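Local coordinates for DNA topoisomerase 2-associated protein PAT1 (PDB 5LMG) that activates mRNA decapping and represses translation, its C-terminal domain directly binding the decapping enzyme Dcp2 and the Xrn1 5'-3' mRNA exonuclease, at residues I253-E258 with M272-I277; I139-K144 with S200-N205; E60-L65 with T78-A83; L54-Y59 with F102-K107. The protein carries 2 engineered substitutions. All coordinates share one frame; numbering follows the deposited sequence.

Contact 1. Residues I253-E258 with M272-I277. With EDO (1,2-ethanediol), chain H.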
loop_
_atom_site.group_PDB
_atom_site.type_symbol
_atom_site.label_atom_id
_atom_site.label_comp_id
_atom_site.label_asym_id
_atom_site.label_seq_id
_atom_site.Cartn_x
_atom_site.Cartn_y
_atom_site.Cartn_z
ATOM N N ILE A 253 6.701 -9.572 -3.964
ATOM C CA ILE A 253 6.232 -8.480 -3.113
ATOM C C ILE A 253 7.307 -8.123 -2.047
ATOM O O ILE A 253 7.283 -7.014 -1.517
ATOM C CB ILE A 253 4.824 -8.744 -2.509
ATOM C CG1 ILE A 253 4.866 -9.787 -1.363
ATOM C CG2 ILE A 253 3.788 -9.115 -3.598
ATOM C CD1 ILE A 253 3.524 -10.041 -0.672
ATOM N N PHE A 254 8.242 -9.064 -1.751
ATOM C CA PHE A 254 9.347 -8.864 -0.795
ATOM C C PHE A 254 10.553 -8.314 -1.586
ATOM O O PHE A 254 11.072 -9.026 -2.447
ATOM C CB PHE A 254 9.703 -10.180 -0.074
ATOM C CG PHE A 254 8.648 -10.692 0.880
ATOM C CD1 PHE A 254 7.595 -11.479 0.423
ATOM C CD2 PHE A 254 8.709 -10.388 2.239
ATOM C CE1 PHE A 254 6.613 -11.949 1.309
ATOM C CE2 PHE A 254 7.738 -10.868 3.127
ATOM C CZ PHE A 254 6.701 -11.659 2.658
ATOM N N PRO A 255 10.964 -7.035 -1.366
ATOM C CA PRO A 255 12.078 -6.468 -2.156
ATOM C C PRO A 255 13.436 -7.121 -1.889
ATOM O O PRO A 255 13.616 -7.701 -0.809
ATOM C CB PRO A 255 12.093 -4.981 -1.752
ATOM C CG PRO A 255 10.781 -4.735 -1.090
ATOM C CD PRO A 255 10.433 -6.038 -0.422
ATOM N N PRO A 256 14.403 -7.037 -2.844
ATOM C CA PRO A 256 15.735 -7.608 -2.590
ATOM C C PRO A 256 16.434 -6.916 -1.427
ATOM O O PRO A 256 16.110 -5.777 -1.073
ATOM C CB PRO A 256 16.503 -7.373 -3.901
ATOM C CG PRO A 256 15.489 -6.944 -4.898
ATOM C CD PRO A 256 14.360 -6.349 -4.148
ATOM N N ARG A 257 17.378 -7.625 -0.826
ATOM C CA ARG A 257 18.143 -7.159 0.315
ATOM C C ARG A 257 18.972 -5.908 0.030
ATOM O O ARG A 257 19.119 -5.062 0.913
ATOM C CB ARG A 257 19.035 -8.292 0.780
ATOM C CG ARG A 257 18.999 -8.541 2.275
ATOM C CD ARG A 257 20.032 -7.716 3.009
ATOM N NE ARG A 257 21.286 -7.615 2.262
ATOM C CZ ARG A 257 22.423 -7.163 2.770
ATOM N NH1 ARG A 257 23.510 -7.088 2.014
ATOM N NH2 ARG A 257 22.476 -6.745 4.030
ATOM N N GLU A 258 19.514 -5.790 -1.195
ATOM C CA GLU A 258 20.313 -4.630 -1.614
ATOM C C GLU A 258 19.438 -3.369 -1.603
ATOM O O GLU A 258 19.908 -2.291 -1.224
ATOM C CB GLU A 258 21.028 -4.833 -2.976
ATOM C CG GLU A 258 20.586 -6.023 -3.823
ATOM C CD GLU A 258 20.925 -7.404 -3.287
ATOM O OE1 GLU A 258 22.129 -7.733 -3.171
ATOM O OE2 GLU A 258 19.975 -8.148 -2.956
ATOM N N MET A 272 14.182 -3.245 8.303
ATOM C CA MET A 272 13.286 -2.780 7.246
ATOM C C MET A 272 11.844 -3.052 7.685
ATOM O O MET A 272 11.541 -4.168 8.106
ATOM C CB MET A 272 13.606 -3.481 5.913
ATOM C CG MET A 272 12.869 -2.910 4.726
ATOM S SD MET A 272 13.545 -1.322 4.183
ATOM C CE MET A 272 12.725 -1.162 2.624
ATOM N N ASP A 273 10.980 -2.023 7.657
ATOM C CA ASP A 273 9.573 -2.188 8.042
ATOM C C ASP A 273 8.828 -2.909 6.907
ATOM O O ASP A 273 8.640 -2.340 5.826
ATOM C CB ASP A 273 8.911 -0.840 8.381
ATOM C CG ASP A 273 7.576 -0.927 9.112
ATOM O OD1 ASP A 273 6.943 -2.006 9.080
ATOM O OD2 ASP A 273 7.152 0.096 9.693
ATOM N N GLU A 274 8.439 -4.171 7.153
ATOM C CA GLU A 274 7.722 -4.975 6.164
ATOM C C GLU A 274 6.291 -5.319 6.606
ATOM O O GLU A 274 5.660 -6.216 6.013
ATOM C CB GLU A 274 8.539 -6.221 5.762
ATOM C CG GLU A 274 9.777 -5.851 4.954
ATOM C CD GLU A 274 10.469 -6.931 4.145
ATOM O OE1 GLU A 274 10.430 -8.112 4.556
ATOM O OE2 GLU A 274 11.106 -6.581 3.126
ATOM N N ALA A 275 5.756 -4.560 7.603
ATOM C CA ALA A 275 4.392 -4.711 8.138
ATOM C C ALA A 275 3.327 -4.619 7.047
ATOM O O ALA A 275 2.399 -5.429 7.049
ATOM C CB ALA A 275 4.118 -3.690 9.231
ATOM N N TYR A 276 3.495 -3.678 6.085
ATOM C CA TYR A 276 2.587 -3.490 4.944
ATOM C C TYR A 276 2.548 -4.743 4.017
ATOM O O TYR A 276 1.543 -4.954 3.339
ATOM C CB TYR A 276 2.967 -2.225 4.139
ATOM C CG TYR A 276 4.219 -2.373 3.300
ATOM C CD1 TYR A 276 5.482 -2.331 3.885
ATOM C CD2 TYR A 276 4.142 -2.546 1.919
ATOM C CE1 TYR A 276 6.638 -2.494 3.124
ATOM C CE2 TYR A 276 5.294 -2.705 1.146
ATOM C CZ TYR A 276 6.541 -2.664 1.754
ATOM O OH TYR A 276 7.690 -2.818 1.022
ATOM N N ILE A 277 3.644 -5.537 3.967
ATOM C CA ILE A 277 3.696 -6.759 3.142
ATOM C C ILE A 277 2.825 -7.830 3.792
ATOM O O ILE A 277 2.016 -8.458 3.105
ATOM C CB ILE A 277 5.147 -7.264 2.873
ATOM C CG1 ILE A 277 5.993 -6.194 2.145
ATOM C CG2 ILE A 277 5.117 -8.584 2.085
ATOM C CD1 ILE A 277 7.507 -6.474 2.042
HETATM C C1 EDO H . 13.411 -10.170 3.022
HETATM O O1 EDO H . 12.235 -10.379 3.791
HETATM C C2 EDO H . 13.014 -9.710 1.600
HETATM O O2 EDO H . 12.460 -8.390 1.604
#

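Contact 2. Residues I139-K144 with S200-N205. With EDO (1,2-ethanediol), chain J.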
loop_
_atom_site.group_PDB
_atom_site.type_symbol
_atom_site.label_atom_id
_atom_site.label_comp_id
_atom_site.label_asym_id
_atom_site.label_seq_id
_atom_site.Cartn_x
_atom_site.Cartn_y
_atom_site.Cartn_z
ATOM N N ILE A 139 6.382 4.271 -10.112
ATOM C CA ILE A 139 7.702 4.047 -10.717
ATOM C C ILE A 139 8.814 4.318 -9.676
ATOM O O ILE A 139 9.723 3.506 -9.549
ATOM C CB ILE A 139 7.845 4.826 -12.064
ATOM C CG1 ILE A 139 6.843 4.263 -13.114
ATOM C CG2 ILE A 139 9.288 4.770 -12.621
ATOM C CD1 ILE A 139 6.281 5.270 -14.087
ATOM N N LEU A 140 8.673 5.387 -8.861
ATOM C CA LEU A 140 9.629 5.745 -7.811
ATOM C C LEU A 140 9.664 4.776 -6.643
ATOM O O LEU A 140 10.716 4.611 -6.037
ATOM C CB LEU A 140 9.374 7.178 -7.282
ATOM C CG LEU A 140 9.721 8.323 -8.240
ATOM C CD1 LEU A 140 9.367 9.671 -7.615
ATOM C CD2 LEU A 140 11.198 8.267 -8.684
ATOM N N SER A 141 8.512 4.214 -6.267
ATOM C CA SER A 141 8.395 3.295 -5.132
ATOM C C SER A 141 8.577 1.811 -5.508
ATOM O O SER A 141 8.521 0.952 -4.625
ATOM C CB SER A 141 7.080 3.520 -4.384
ATOM O OG SER A 141 5.976 3.294 -5.245
ATOM N N SER A 142 8.793 1.503 -6.801
ATOM C CA SER A 142 9.036 0.116 -7.228
ATOM C C SER A 142 10.551 -0.152 -7.180
ATOM O O SER A 142 11.324 0.579 -7.802
ATOM C CB SER A 142 8.530 -0.129 -8.648
ATOM O OG SER A 142 8.951 -1.396 -9.136
ATOM N N TYR A 143 10.957 -1.231 -6.499
ATOM C CA TYR A 143 12.363 -1.650 -6.447
ATOM C C TYR A 143 12.872 -2.082 -7.831
ATOM O O TYR A 143 14.072 -2.099 -8.056
ATOM C CB TYR A 143 12.555 -2.777 -5.418
ATOM C CG TYR A 143 11.919 -4.107 -5.773
ATOM C CD1 TYR A 143 12.565 -5.005 -6.624
ATOM C CD2 TYR A 143 10.739 -4.523 -5.160
ATOM C CE1 TYR A 143 12.038 -6.265 -6.881
ATOM C CE2 TYR A 143 10.213 -5.793 -5.396
ATOM C CZ TYR A 143 10.862 -6.657 -6.267
ATOM O OH TYR A 143 10.340 -7.887 -6.571
ATOM N N LYS A 144 11.952 -2.447 -8.749
ATOM C CA LYS A 144 12.299 -2.869 -10.102
ATOM C C LYS A 144 12.666 -1.675 -10.967
ATOM O O LYS A 144 13.706 -1.711 -11.615
ATOM C CB LYS A 144 11.165 -3.690 -10.744
ATOM C CG LYS A 144 11.156 -5.156 -10.320
ATOM C CD LYS A 144 12.121 -6.010 -11.151
ATOM C CE LYS A 144 12.492 -7.298 -10.451
ATOM N NZ LYS A 144 13.541 -8.049 -11.190
ATOM N N SER A 200 5.828 -2.236 -5.789
ATOM C CA SER A 200 5.740 -0.874 -5.272
ATOM C C SER A 200 4.990 -0.845 -3.942
ATOM O O SER A 200 3.916 -1.443 -3.825
ATOM C CB SER A 200 5.067 0.032 -6.305
ATOM O OG SER A 200 4.384 1.140 -5.744
ATOM N N LYS A 201 5.538 -0.110 -2.954
ATOM C CA LYS A 201 4.916 0.068 -1.643
ATOM C C LYS A 201 3.505 0.702 -1.775
ATOM O O LYS A 201 2.569 0.210 -1.155
ATOM C CB LYS A 201 5.818 0.874 -0.697
ATOM C CG LYS A 201 5.317 0.927 0.742
ATOM C CD LYS A 201 6.223 1.778 1.612
ATOM C CE LYS A 201 6.067 1.452 3.072
ATOM N NZ LYS A 201 7.040 2.200 3.908
ATOM N N ILE A 202 3.364 1.744 -2.620
ATOM C CA ILE A 202 2.095 2.445 -2.904
ATOM C C ILE A 202 1.113 1.502 -3.606
ATOM O O ILE A 202 -0.050 1.430 -3.207
ATOM C CB ILE A 202 2.304 3.776 -3.702
ATOM C CG1 ILE A 202 3.327 4.738 -3.013
ATOM C CG2 ILE A 202 0.961 4.496 -4.014
ATOM C CD1 ILE A 202 2.998 5.195 -1.538
ATOM N N GLY A 203 1.595 0.807 -4.640
ATOM C CA GLY A 203 0.818 -0.166 -5.403
ATOM C C GLY A 203 0.238 -1.240 -4.513
ATOM O O GLY A 203 -0.978 -1.458 -4.527
ATOM N N LEU A 204 1.101 -1.849 -3.667
ATOM C CA LEU A 204 0.699 -2.893 -2.727
ATOM C C LEU A 204 -0.341 -2.404 -1.723
ATOM O O LEU A 204 -1.342 -3.092 -1.513
ATOM C CB LEU A 204 1.905 -3.523 -2.014
ATOM C CG LEU A 204 1.660 -4.916 -1.421
ATOM C CD1 LEU A 204 1.539 -5.989 -2.527
ATOM C CD2 LEU A 204 2.767 -5.295 -0.455
ATOM N N ASN A 205 -0.105 -1.221 -1.115
ATOM C CA ASN A 205 -1.034 -0.623 -0.150
ATOM C C ASN A 205 -2.383 -0.274 -0.788
ATOM O O ASN A 205 -3.411 -0.479 -0.152
ATOM C CB ASN A 205 -0.418 0.562 0.547
ATOM C CG ASN A 205 0.705 0.217 1.505
ATOM O OD1 ASN A 205 0.932 -0.947 1.867
ATOM N ND2 ASN A 205 1.449 1.226 1.922
HETATM C C1 EDO J . -3.133 -0.802 3.602
HETATM O O1 EDO J . -3.110 0.055 2.484
HETATM C C2 EDO J . -1.677 -1.078 4.030
HETATM O O2 EDO J . -1.634 -2.251 4.816
#

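Contact 3. Residues E60-L65 with T78-A83. With EDO (1,2-ethanediol), chain G; EDO (1,2-ethanediol), chain E.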
loop_
_atom_site.group_PDB
_atom_site.type_symbol
_atom_site.label_atom_id
_atom_site.label_comp_id
_atom_site.label_asym_id
_atom_site.label_seq_id
_atom_site.Cartn_x
_atom_site.Cartn_y
_atom_site.Cartn_z
ATOM N N GLU A 60 -5.492 28.558 -7.437
ATOM C CA GLU A 60 -6.290 29.790 -7.551
ATOM C C GLU A 60 -7.773 29.494 -7.345
ATOM O O GLU A 60 -8.424 30.184 -6.561
ATOM C CB GLU A 60 -6.069 30.469 -8.907
ATOM C CG GLU A 60 -4.759 31.234 -9.007
ATOM C CD GLU A 60 -4.372 31.713 -10.396
ATOM O OE1 GLU A 60 -5.031 31.308 -11.384
ATOM O OE2 GLU A 60 -3.386 32.477 -10.499
ATOM N N GLU A 61 -8.281 28.431 -7.993
ATOM C CA GLU A 61 -9.680 28.013 -7.890
ATOM C C GLU A 61 -10.045 27.530 -6.484
ATOM O O GLU A 61 -11.140 27.840 -6.012
ATOM C CB GLU A 61 -10.053 26.975 -8.961
ATOM C CG GLU A 61 -9.845 27.425 -10.405
ATOM C CD GLU A 61 -10.642 28.601 -10.945
ATOM O OE1 GLU A 61 -11.486 29.168 -10.214
ATOM O OE2 GLU A 61 -10.410 28.957 -12.123
ATOM N N ILE A 62 -9.119 26.819 -5.798
ATOM C CA ILE A 62 -9.343 26.339 -4.428
ATOM C C ILE A 62 -9.382 27.532 -3.475
ATOM O O ILE A 62 -10.297 27.619 -2.658
ATOM C CB ILE A 62 -8.337 25.222 -4.000
ATOM C CG1 ILE A 62 -8.600 23.869 -4.733
ATOM C CG2 ILE A 62 -8.261 25.034 -2.461
ATOM C CD1 ILE A 62 -9.953 23.127 -4.418
ATOM N N LEU A 63 -8.413 28.460 -3.603
ATOM C CA LEU A 63 -8.339 29.668 -2.782
ATOM C C LEU A 63 -9.622 30.495 -2.882
ATOM O O LEU A 63 -10.102 30.971 -1.856
ATOM C CB LEU A 63 -7.081 30.506 -3.091
ATOM C CG LEU A 63 -5.710 29.897 -2.682
ATOM C CD1 LEU A 63 -4.584 30.838 -3.023
ATOM C CD2 LEU A 63 -5.654 29.513 -1.199
ATOM N N ASP A 64 -10.220 30.588 -4.092
ATOM C CA ASP A 64 -11.496 31.284 -4.326
ATOM C C ASP A 64 -12.643 30.558 -3.628
ATOM O O ASP A 64 -13.436 31.206 -2.948
ATOM C CB ASP A 64 -11.801 31.409 -5.837
ATOM C CG ASP A 64 -11.065 32.522 -6.570
ATOM O OD1 ASP A 64 -10.479 33.401 -5.891
ATOM O OD2 ASP A 64 -11.087 32.522 -7.824
ATOM N N LEU A 65 -12.718 29.216 -3.773
ATOM C CA LEU A 65 -13.769 28.407 -3.143
ATOM C C LEU A 65 -13.690 28.505 -1.625
ATOM O O LEU A 65 -14.718 28.692 -0.973
ATOM C CB LEU A 65 -13.696 26.927 -3.576
ATOM C CG LEU A 65 -14.145 26.582 -4.995
ATOM C CD1 LEU A 65 -13.696 25.167 -5.378
ATOM C CD2 LEU A 65 -15.650 26.761 -5.177
ATOM N N THR A 78 -17.471 24.268 -10.406
ATOM C CA THR A 78 -17.366 23.921 -11.838
ATOM C C THR A 78 -15.985 24.262 -12.428
ATOM O O THR A 78 -15.378 23.409 -13.079
ATOM C CB THR A 78 -18.511 24.582 -12.644
ATOM O OG1 THR A 78 -19.758 24.182 -12.083
ATOM C CG2 THR A 78 -18.483 24.226 -14.124
ATOM N N ALA A 79 -15.516 25.511 -12.221
ATOM C CA ALA A 79 -14.226 25.995 -12.715
ATOM C C ALA A 79 -13.061 25.173 -12.152
ATOM O O ALA A 79 -12.151 24.832 -12.908
ATOM C CB ALA A 79 -14.053 27.470 -12.392
ATOM N N MET A 80 -13.122 24.798 -10.845
ATOM C CA MET A 80 -12.085 23.980 -10.204
ATOM C C MET A 80 -12.062 22.563 -10.809
ATOM O O MET A 80 -10.974 22.065 -11.137
ATOM C CB MET A 80 -12.279 23.941 -8.676
ATOM C CG MET A 80 -11.170 23.190 -7.929
ATOM S SD MET A 80 -11.504 21.418 -7.717
ATOM C CE MET A 80 -12.735 21.463 -6.421
ATOM N N TRP A 81 -13.257 21.918 -10.934
ATOM C CA TRP A 81 -13.397 20.582 -11.517
ATOM C C TRP A 81 -12.828 20.562 -12.941
ATOM O O TRP A 81 -12.035 19.681 -13.256
ATOM C CB TRP A 81 -14.866 20.082 -11.488
ATOM C CG TRP A 81 -15.086 18.806 -12.262
ATOM C CD1 TRP A 81 -15.693 18.684 -13.478
ATOM C CD2 TRP A 81 -14.616 17.491 -11.916
ATOM N NE1 TRP A 81 -15.672 17.368 -13.890
ATOM C CE2 TRP A 81 -15.010 16.616 -12.956
ATOM C CE3 TRP A 81 -13.905 16.963 -10.821
ATOM C CZ2 TRP A 81 -14.726 15.243 -12.931
ATOM C CZ3 TRP A 81 -13.648 15.598 -10.787
ATOM C CH2 TRP A 81 -14.052 14.755 -11.834
ATOM N N GLU A 82 -13.183 21.568 -13.761
ATOM C CA GLU A 82 -12.702 21.703 -15.140
ATOM C C GLU A 82 -11.178 21.901 -15.220
ATOM O O GLU A 82 -10.548 21.342 -16.117
ATOM C CB GLU A 82 -13.449 22.820 -15.882
ATOM C CG GLU A 82 -14.810 22.386 -16.403
ATOM C CD GLU A 82 -15.500 23.407 -17.286
ATOM O OE1 GLU A 82 -15.044 23.611 -18.435
ATOM O OE2 GLU A 82 -16.513 23.990 -16.838
ATOM N N ALA A 83 -10.587 22.634 -14.251
ATOM C CA ALA A 83 -9.138 22.881 -14.164
ATOM C C ALA A 83 -8.309 21.612 -13.832
ATOM O O ALA A 83 -7.085 21.638 -13.959
ATOM C CB ALA A 83 -8.853 23.984 -13.153
HETATM C C1 EDO G . -12.982 32.874 -11.230
HETATM O O1 EDO G . -12.200 34.004 -10.875
HETATM C C2 EDO G . -12.247 32.045 -12.316
HETATM O O2 EDO G . -13.042 30.924 -12.680
HETATM C C1 EDO E . -4.722 33.443 -14.586
HETATM O O1 EDO E . -5.286 33.353 -15.886
HETATM C C2 EDO E . -3.178 33.452 -14.694
HETATM O O2 EDO E . -2.613 33.551 -13.396
#

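Contact 4. Residues L54-Y59 with F102-K107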
loop_
_atom_site.group_PDB
_atom_site.type_symbol
_atom_site.label_atom_id
_atom_site.label_comp_id
_atom_site.label_asym_id
_atom_site.label_seq_id
_atom_site.Cartn_x
_atom_site.Cartn_y
_atom_site.Cartn_z
ATOM N N LEU A 54 -1.103 24.306 -14.728
ATOM C CA LEU A 54 -2.371 23.692 -14.322
ATOM C C LEU A 54 -2.511 23.658 -12.805
ATOM O O LEU A 54 -3.592 23.949 -12.304
ATOM C CB LEU A 54 -2.555 22.281 -14.909
ATOM C CG LEU A 54 -2.796 22.150 -16.423
ATOM C CD1 LEU A 54 -3.233 20.731 -16.768
ATOM C CD2 LEU A 54 -3.843 23.161 -16.943
ATOM N N ILE A 55 -1.414 23.324 -12.083
ATOM C CA ILE A 55 -1.364 23.276 -10.618
ATOM C C ILE A 55 -1.677 24.672 -10.045
ATOM O O ILE A 55 -2.519 24.770 -9.153
ATOM C CB ILE A 55 -0.026 22.658 -10.079
ATOM C CG1 ILE A 55 0.096 21.172 -10.492
ATOM C CG2 ILE A 55 0.079 22.789 -8.541
ATOM C CD1 ILE A 55 1.492 20.547 -10.372
ATOM N N GLU A 56 -1.044 25.737 -10.603
ATOM C CA GLU A 56 -1.247 27.142 -10.187
ATOM C C GLU A 56 -2.708 27.555 -10.343
ATOM O O GLU A 56 -3.260 28.176 -9.435
ATOM C CB GLU A 56 -0.325 28.123 -10.948
ATOM C CG GLU A 56 1.173 27.953 -10.698
ATOM C CD GLU A 56 1.611 27.674 -9.272
ATOM O OE1 GLU A 56 1.310 28.499 -8.378
ATOM O OE2 GLU A 56 2.253 26.621 -9.050
ATOM N N THR A 57 -3.338 27.167 -11.473
ATOM C CA THR A 57 -4.756 27.390 -11.773
ATOM C C THR A 57 -5.622 26.668 -10.713
ATOM O O THR A 57 -6.526 27.291 -10.156
ATOM C CB THR A 57 -5.067 26.953 -13.219
ATOM O OG1 THR A 57 -4.290 27.743 -14.115
ATOM C CG2 THR A 57 -6.542 27.089 -13.577
ATOM N N VAL A 58 -5.311 25.386 -10.410
ATOM C CA VAL A 58 -6.022 24.591 -9.393
ATOM C C VAL A 58 -5.990 25.295 -8.024
ATOM O O VAL A 58 -7.043 25.425 -7.386
ATOM C CB VAL A 58 -5.548 23.111 -9.319
ATOM C CG1 VAL A 58 -6.116 22.404 -8.086
ATOM C CG2 VAL A 58 -5.927 22.348 -10.591
ATOM N N TYR A 59 -4.799 25.777 -7.600
ATOM C CA TYR A 59 -4.609 26.523 -6.344
ATOM C C TYR A 59 -5.467 27.800 -6.319
ATOM O O TYR A 59 -6.144 28.056 -5.323
ATOM C CB TYR A 59 -3.114 26.826 -6.093
ATOM C CG TYR A 59 -2.424 25.732 -5.303
ATOM C CD1 TYR A 59 -2.172 24.486 -5.872
ATOM C CD2 TYR A 59 -2.050 25.933 -3.975
ATOM C CE1 TYR A 59 -1.575 23.463 -5.139
ATOM C CE2 TYR A 59 -1.451 24.917 -3.231
ATOM C CZ TYR A 59 -1.235 23.675 -3.812
ATOM O OH TYR A 59 -0.662 22.653 -3.090
ATOM N N PHE A 102 4.029 16.085 -8.769
ATOM C CA PHE A 102 4.525 17.230 -8.001
ATOM C C PHE A 102 3.917 17.282 -6.603
ATOM O O PHE A 102 2.721 17.010 -6.449
ATOM C CB PHE A 102 4.247 18.538 -8.758
ATOM C CG PHE A 102 4.938 18.628 -10.100
ATOM C CD1 PHE A 102 6.243 19.098 -10.200
ATOM C CD2 PHE A 102 4.289 18.222 -11.265
ATOM C CE1 PHE A 102 6.889 19.160 -11.439
ATOM C CE2 PHE A 102 4.939 18.278 -12.504
ATOM C CZ PHE A 102 6.232 18.751 -12.582
ATOM N N ASP A 103 4.736 17.637 -5.585
ATOM C CA ASP A 103 4.281 17.746 -4.183
ATOM C C ASP A 103 3.109 18.702 -4.035
ATOM O O ASP A 103 2.180 18.411 -3.278
ATOM C CB ASP A 103 5.412 18.176 -3.245
ATOM C CG ASP A 103 6.626 17.294 -3.325
ATOM O OD1 ASP A 103 6.490 16.068 -3.084
ATOM O OD2 ASP A 103 7.707 17.816 -3.652
ATOM N N LYS A 104 3.154 19.838 -4.772
ATOM C CA LYS A 104 2.092 20.846 -4.799
ATOM C C LYS A 104 0.743 20.237 -5.256
ATOM O O LYS A 104 -0.277 20.488 -4.618
ATOM C CB LYS A 104 2.509 22.055 -5.649
ATOM C CG LYS A 104 2.082 23.363 -5.021
ATOM C CD LYS A 104 2.505 24.564 -5.839
ATOM C CE LYS A 104 1.734 25.787 -5.418
ATOM N NZ LYS A 104 2.219 27.003 -6.118
ATOM N N GLY A 105 0.772 19.391 -6.291
ATOM C CA GLY A 105 -0.406 18.665 -6.774
ATOM C C GLY A 105 -0.967 17.741 -5.704
ATOM O O GLY A 105 -2.158 17.794 -5.397
ATOM N N ILE A 106 -0.089 16.961 -5.050
ATOM C CA ILE A 106 -0.443 16.039 -3.959
ATOM C C ILE A 106 -1.052 16.778 -2.743
ATOM O O ILE A 106 -2.110 16.379 -2.247
ATOM C CB ILE A 106 0.784 15.143 -3.556
ATOM C CG1 ILE A 106 1.217 14.218 -4.727
ATOM C CG2 ILE A 106 0.502 14.311 -2.263
ATOM C CD1 ILE A 106 2.630 13.628 -4.576
ATOM N N LYS A 107 -0.395 17.864 -2.289
ATOM C CA LYS A 107 -0.800 18.603 -1.092
ATOM C C LYS A 107 -2.190 19.287 -1.183
ATOM O O LYS A 107 -2.843 19.401 -0.152
ATOM C CB LYS A 107 0.292 19.585 -0.658
ATOM C CG LYS A 107 1.391 18.866 0.138
ATOM C CD LYS A 107 2.774 19.432 -0.132
ATOM C CE LYS A 107 3.296 20.201 1.051
ATOM N NZ LYS A 107 4.602 20.852 0.761
#

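Contact 1. Residues I253-E258 with M272-I277
E274 meets P255 tip to tip: its carboxylate oxygen OE2 stands 3.7 Å from P255 CD, while E274 OE1 lies at the edge of the F254 ring, in its plane. Ring and carboxylate planes are turned 65° apart. A bound 1,2-ethanediol joins the same groups, its O2 lying 2.7 Å from E274 OE2 and 2.8 Å from P255 O; E303 holds the diol too. At A275 the backbone N bonds to D273 OD1, an Asx turn just where the helix starts. The Y276 hydroxyl ends near P255, OH to CG 4.2 Å. I277 then carries the apolar part. Its CG2 makes a CH-pi contact over one face of F254, 3.6 Å from the centroid, and also touches I253 CD1 at 3.5 Å. I277 CD1 reaches P255 CD. W278 meets F254 edge-to-face. These contacts pack the loop leading into helix 257-267 against the first turn of helix 275-286, a junction consistent with an alpha-helical fold of the TPR clan.

Contact 2. Residues I139-K144 with S200-N205
Between S141 and S200 the flat groups that meet are peptide units, with no aromatic ring between them; the carbonyl of S141 receives the CA-H of S200 at its oxygen, S200 CA to S141 O 3.4 Å with 160° at the hydrogen. The Y143 ring is engaged elsewhere, by P255 and P256, and N205 gives its amide ND2 to Q161. Next to the carbonyl contact the backbones of S142 and S200 form a single beta bridge, their CA atoms 4.0 Å apart.

At the centre of the contact two hydroxyls meet. S200 OG, anti to its backbone N (chi1 152°), donates to S141 OG at 2.7 Å and accepts from G203 N at 3.0 Å, a nearly straight bond of 170° that caps helix 201-216. S141 OG is bonded in turn to I137 O, and I202 CG1 lies 3.8 Å from S141 OG. S142 OG accepts from K144 N in an ST turn and is also bonded to T199 OG1. An alanine in place of S200 would probably leave G203 N without its side-chain cap and S141 OG without its donor.

Each hydroxyl thus has at least two partners inside a buried contact, and the relay from G203 N through S200 OG and S141 OG to I137 O couples the start of helix 201-216 to helix 136-141; such a chain is likely to be mutually polarising.

Contact 3. Residues E60-L65 with T78-A83
M80 carries most of this contact, its side chain touching E61, I62 and L65. With CG anti to the backbone N (chi1 -176°), M80 CG comes to lie 3.7 Å from I62 CD1, and the bends at chi2 and chi3 bring M80 CE back to 3.8 Å from the same methyl. L65 crosses M80 at about a right angle, L65 CD1 to M80 CB 3.8 Å. E61 CB also meets M80 CB at 3.8 Å, and the carboxylate oxygen E61 OE1 comes within 3.8 Å of A79 CB. The helices form an antiparallel pair: the axes of 60-65 and 78-82 approach to 9.2 Å at 157°, so the short helix 78-82 runs back along helix 48-70. Further out, F115 touches both L65 and M80, and L116 also covers M80. I62 is backed by I108 and I112 of helix 103-114. At the outer edge a 1,2-ethanediol O2 lies within weak hydrogen-bonding distance of both E61 carboxylate oxygens, with A79 CB also near it.

Contact 4. Residues L54-Y59 with F102-K107
K104 leaves its backbone with chi1 at -140°, away from a staggered position, and then runs extended across the Y59 ring, while E56 bends at chi2 (-41°) and its carboxylate ends at the lysine tip. K104 CE sits over the centre of one ring face of Y59, 3.8 Å from the centroid, a CH-pi contact; the charged K104 NZ is 4.9 Å from the same centroid, in a cation-pi geometry. K104 NZ forms a salt bridge with E56, donating to OE1 at 2.9 Å on its syn lone pair and more weakly to OE2. The Y59 hydroxyl donates to K104 O at 2.7 Å, and that oxygen lies in the ring plane at its edge. One residue is therefore held at both backbone and side chain. An alanine in place of Y59 would probably leave K104 O without its hydroxyl donor and the lysine chain freer to turn away from E56. Deeper in, I55 CD1 meets F102 CD2 at 3.7 Å and I55 CG2 meets K104 CB at 3.8 Å, beside G105. The axes of 54-59 and 103-107, parts of helices 48-70 and 103-114, approach to 10.0 Å at 29°, a near-parallel pairing in keeping with the helical packing of the TPR clan.

In the fold
From the N terminus, helix 48-70 enters two contacts. Contact 4 closes the larger loop, joining this helix to helix 103-114, and contact 3 closes a shorter loop within it, where helix 78-82 folds back. Their centres are 11 Å apart and they touch, A83 against V58 and T57. Contact 2 follows, bridging 55 residues to join helix 136-141 to helix 201-216. Contact 1 closes a 13-residue loop that holds most of helix 257-267 and joins its approach to the start of helix 275-286. Apart from that nesting the contacts follow in series, and none cross. Contacts 1 and 2 are neighbours, Y276 packing on K201 and N205. Contacts 3 and 1, with centres about 40 Å apart, lie on opposite sides of the chain's centre.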